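Local coordinates for extracellular solute-binding protein family 1 (Arthrobacter chlorophenolicus, PDB 4R2F) that binds the glucose disaccharide laminaribiose as an extracellular solute-binding protein and probably delivers such sugars to an ABC-type importer, at residues A[358-361]-A[365-368]; A[338-343]-A[352-357]. One frame throughout, in Å; residues are numbered along the deposited sequence.

Overall arrangement
Contact 2 comes first along the chain: it sets the end of helix 337-341 against the short, weakly bonded helix 352-355 and the residues after it, across a loop that carries strand 348-349. Contact 1 follows, joining helix 358-361 to the start of helix 364-373. Their centres lie about 9 Å apart, on the same side of the chain's centre, and the two touch directly: Gln341 of contact 2 probably hydrogen-bonds Glu359 of contact 1, and Phe360 packs on the backbone of helix 352-355. Together they link successive short helices; the Trp340 and Asn366 side chains lie about 11 and about 14 Å from a bound glucose unit, so this is packing away from the sugar.

Contact 1 of 2, residues A[358-361]-A[365-368]; sequences PEFT and NNVK
Thr361 and Val367 bring the two helical segments closest, their CA atoms 6.1 Å apart, where the short helix 358-361 gives way within a few residues to helix 364-373. Asn366 and Phe360 carry the contact, the asparagine reaching back from the first turn of the second helix. Its ND2 donates to the backbone O of Phe360 at 3.0 Å, a nearly straight bond (N-H...O 168°) that meets the oxygen on a lone pair, in the carbonyl plane. That oxygen also lies close to the plane of the Asn366 amide, so donor and acceptor are well aligned. A water takes a further hydrogen bond from Asn366 ND2 at 3.1 Å and donates to the O of Glu359 at 2.9 Å, so that one amide nitrogen serves two successive carbonyls of helix 358-361, one directly and one through the water.

The same side chain lies over a face of the Phe360 ring, the amide and ring planes turned only 17° apart. Asn366 CB, offset toward the rim, makes a CH-pi contact 4.1 Å from the ring centroid, while Asn366 ND2 lies above Phe360 CD1, 3.5 Å away. Phe360 reaches this place because its CG stands anti to the backbone N (chi1 -172°), which brings the ring under the asparagine; Leu348 and Pro349 of strand 348-349 also pack on it. Val367 CG2 rests 3.5 Å from Thr361 O.

Asn366 thus ties its helix to the carbonyls of helix 358-361. The direct bond and the water-mediated one should favour this amide rotation, nitrogen toward the carbonyls, and they satisfy the amide nitrogen of a buried residue whose CB and amide lie against an aromatic face.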
# COMPACT_ATOMS: atom_id res chain seq x y z
N PRO A 358 9.93 -20.69 -7.08
CA PRO A 358 11.15 -20.33 -7.79
C PRO A 358 11.14 -18.93 -8.39
O PRO A 358 12.14 -18.22 -8.34
CB PRO A 358 11.22 -21.38 -8.89
CG PRO A 358 10.60 -22.60 -8.27
CD PRO A 358 9.53 -22.09 -7.35
N GLU A 359 10.02 -18.56 -8.99
CA GLU A 359 9.88 -17.26 -9.65
C GLU A 359 10.04 -16.10 -8.66
O GLU A 359 10.51 -15.05 -9.05
CB GLU A 359 8.51 -17.17 -10.34
CG GLU A 359 8.40 -17.94 -11.66
CD GLU A 359 8.01 -19.41 -11.49
OE1 GLU A 359 7.95 -19.93 -10.36
OE2 GLU A 359 7.75 -20.08 -12.52
N PHE A 360 9.61 -16.30 -7.42
CA PHE A 360 9.73 -15.31 -6.36
C PHE A 360 11.15 -15.20 -5.77
O PHE A 360 11.73 -14.13 -5.73
CB PHE A 360 8.76 -15.67 -5.22
CG PHE A 360 8.66 -14.61 -4.17
CD1 PHE A 360 7.96 -13.44 -4.44
CD2 PHE A 360 9.32 -14.74 -2.95
CE1 PHE A 360 7.89 -12.43 -3.50
CE2 PHE A 360 9.23 -13.74 -2.00
CZ PHE A 360 8.52 -12.57 -2.28
N THR A 361 11.70 -16.30 -5.28
CA THR A 361 13.00 -16.25 -4.60
C THR A 361 14.18 -16.03 -5.54
O THR A 361 15.24 -15.61 -5.10
CB THR A 361 13.30 -17.51 -3.76
OG1 THR A 361 13.33 -18.65 -4.62
CG2 THR A 361 12.26 -17.72 -2.68
N ASN A 365 15.84 -8.76 -5.64
CA ASN A 365 15.06 -7.66 -5.08
C ASN A 365 14.00 -8.14 -4.12
O ASN A 365 13.80 -7.53 -3.09
CB ASN A 365 14.43 -6.83 -6.18
CG ASN A 365 15.46 -6.05 -6.95
OD1 ASN A 365 16.42 -5.52 -6.38
ND2 ASN A 365 15.25 -5.94 -8.25
N ASN A 366 13.31 -9.22 -4.47
CA ASN A 366 12.28 -9.76 -3.61
C ASN A 366 12.89 -10.26 -2.32
O ASN A 366 12.34 -10.04 -1.24
CB ASN A 366 11.53 -10.93 -4.27
CG ASN A 366 10.66 -10.52 -5.45
OD1 ASN A 366 10.26 -9.36 -5.64
ND2 ASN A 366 10.32 -11.51 -6.23
N VAL A 367 14.01 -10.96 -2.43
CA VAL A 367 14.68 -11.46 -1.23
C VAL A 367 15.14 -10.34 -0.31
O VAL A 367 15.00 -10.42 0.92
CB VAL A 367 15.86 -12.39 -1.58
CG1 VAL A 367 16.72 -12.69 -0.35
CG2 VAL A 367 15.32 -13.69 -2.17
N LYS A 368 15.67 -9.27 -0.89
CA LYS A 368 16.12 -8.14 -0.07
C LYS A 368 14.94 -7.49 0.70
O LYS A 368 15.08 -7.08 1.86
CB LYS A 368 16.82 -7.14 -0.94
CG LYS A 368 17.44 -5.98 -0.17
CD LYS A 368 18.38 -5.22 -1.08
CE LYS A 368 19.06 -4.10 -0.34
NZ LYS A 368 20.12 -3.47 -1.15
O HOH W 1 9.08 -12.50 -8.90

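Contact 2 of 2, residues A[338-343]-A[352-357]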
# COMPACT_ATOMS: atom_id res chain seq x y z
N GLU A 338 -0.90 -18.10 -9.36
CA GLU A 338 -0.63 -17.83 -10.78
C GLU A 338 -0.17 -16.41 -11.03
O GLU A 338 0.59 -16.17 -11.97
CB GLU A 338 -1.88 -18.10 -11.64
CG GLU A 338 -2.27 -19.57 -11.70
CD GLU A 338 -3.69 -19.81 -12.18
OE1 GLU A 338 -4.31 -18.90 -12.79
OE2 GLU A 338 -4.18 -20.94 -11.95
N LEU A 339 -0.63 -15.47 -10.21
CA LEU A 339 -0.30 -14.06 -10.41
C LEU A 339 1.16 -13.79 -10.08
O LEU A 339 1.82 -13.00 -10.75
CB LEU A 339 -1.22 -13.16 -9.59
CG LEU A 339 -2.71 -13.25 -9.95
CD1 LEU A 339 -3.56 -12.58 -8.88
CD2 LEU A 339 -3.00 -12.67 -11.33
N TRP A 340 1.66 -14.45 -9.03
CA TRP A 340 3.08 -14.36 -8.69
C TRP A 340 3.92 -15.21 -9.63
O TRP A 340 5.07 -14.86 -9.89
CB TRP A 340 3.34 -14.77 -7.24
CG TRP A 340 3.10 -13.65 -6.29
CD1 TRP A 340 4.01 -12.72 -5.87
CD2 TRP A 340 1.86 -13.31 -5.67
NE1 TRP A 340 3.42 -11.83 -5.01
CE2 TRP A 340 2.10 -12.17 -4.85
CE3 TRP A 340 0.57 -13.85 -5.71
CZ2 TRP A 340 1.10 -11.56 -4.09
CZ3 TRP A 340 -0.43 -13.25 -4.94
CH2 TRP A 340 -0.17 -12.11 -4.16
N GLN A 341 3.37 -16.32 -10.11
CA GLN A 341 4.07 -17.18 -11.09
C GLN A 341 4.35 -16.40 -12.37
O GLN A 341 5.45 -16.47 -12.89
CB GLN A 341 3.27 -18.47 -11.36
CG GLN A 341 4.07 -19.61 -12.03
CD GLN A 341 4.25 -19.38 -13.52
OE1 GLN A 341 3.35 -18.92 -14.22
NE2 GLN A 341 5.44 -19.66 -14.00
N GLN A 342 3.38 -15.62 -12.83
CA GLN A 342 3.54 -14.76 -14.01
C GLN A 342 4.20 -13.42 -13.69
O GLN A 342 4.40 -12.61 -14.58
CB GLN A 342 2.18 -14.53 -14.69
CG GLN A 342 1.57 -15.80 -15.29
CD GLN A 342 0.05 -15.67 -15.48
OE1 GLN A 342 -0.42 -14.84 -16.25
NE2 GLN A 342 -0.70 -16.48 -14.77
N LYS A 343 4.53 -13.18 -12.42
CA LYS A 343 5.28 -11.98 -12.02
C LYS A 343 4.51 -10.72 -12.33
O LYS A 343 5.07 -9.72 -12.79
CB LYS A 343 6.64 -11.93 -12.71
CG LYS A 343 7.48 -13.17 -12.48
CD LYS A 343 8.82 -13.02 -13.18
CE LYS A 343 9.68 -14.25 -13.00
NZ LYS A 343 11.00 -14.03 -13.66
N LYS A 352 2.83 -19.11 2.29
CA LYS A 352 4.21 -19.63 2.37
C LYS A 352 4.71 -20.28 1.07
O LYS A 352 5.84 -20.03 0.65
CB LYS A 352 4.31 -20.62 3.54
CG LYS A 352 5.71 -21.17 3.73
CD LYS A 352 5.92 -21.71 5.13
CE LYS A 352 7.40 -21.72 5.45
NZ LYS A 352 7.76 -22.83 6.38
N SER A 353 3.85 -21.09 0.44
CA SER A 353 4.22 -21.76 -0.80
C SER A 353 4.58 -20.76 -1.88
O SER A 353 5.47 -21.00 -2.68
CB SER A 353 3.08 -22.65 -1.29
OG SER A 353 1.86 -21.92 -1.42
N ILE A 354 3.87 -19.63 -1.93
CA ILE A 354 4.15 -18.63 -2.96
C ILE A 354 5.49 -17.96 -2.66
O ILE A 354 6.28 -17.71 -3.57
CB ILE A 354 3.03 -17.58 -3.08
CG1 ILE A 354 1.71 -18.28 -3.39
CG2 ILE A 354 3.38 -16.60 -4.19
CD1 ILE A 354 0.48 -17.38 -3.43
N THR A 355 5.78 -17.71 -1.38
CA THR A 355 7.08 -17.12 -1.00
C THR A 355 8.26 -18.04 -1.26
O THR A 355 9.40 -17.60 -1.21
CB THR A 355 7.18 -16.74 0.51
OG1 THR A 355 7.18 -17.94 1.31
CG2 THR A 355 6.08 -15.80 0.95
N GLU A 356 7.99 -19.32 -1.50
CA GLU A 356 9.03 -20.30 -1.84
C GLU A 356 9.07 -20.67 -3.31
O GLU A 356 9.85 -21.51 -3.74
CB GLU A 356 8.78 -21.54 -1.00
CG GLU A 356 8.96 -21.26 0.48
CD GLU A 356 8.62 -22.45 1.35
OE1 GLU A 356 7.92 -23.36 0.86
OE2 GLU A 356 9.05 -22.47 2.53
N MET A 357 8.23 -20.02 -4.10
CA MET A 357 8.09 -20.33 -5.51
C MET A 357 9.38 -19.87 -6.18
O MET A 357 9.91 -18.82 -5.86
CB MET A 357 6.82 -19.63 -6.05
CG MET A 357 6.60 -19.60 -7.54
SD MET A 357 5.17 -18.57 -7.91
CE MET A 357 3.91 -19.51 -7.08
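Ile354 meets Trp340 with its CG2 methyl, 3.6 Å from Trp340 CB and just as near CG, where the indole leaves the backbone. With chi1 at -58°, Ile354 CG1 lies beside the backbone N and CG2 anti to it; the two side chains cross at about a right angle, the methyl approaching the ring obliquely. Trp340 has CG anti to its carbonyl carbon (chi1 -83°), which sends the indole past Ile354; NE1 hydrogen-bonds the O of Ala347, just before strand 348-349, and the side chain packs on Pro349 of that strand.

Met357 makes the second half of the contact. Its chain runs extended through chi1 and chi2 and then bends at the sulfur (chi3 -63°), laying SD against the last turn of helix 337-341, 3.6 Å from Gln341 N and 3.9 Å from Gln341 CB. The Gln341 side chain, bent at chi2, turns its amide away from the sulfur to Glu359.

No hydrogen bond crosses between the segments: the Ile354 methyl meets the root of the Trp340 side chain, and the thioether of Met357, at the N-cap of helix 358-361, lies against helix 337-341, while the polar ends of Trp340 and Gln341 are tied to neighbouring parts of the fold.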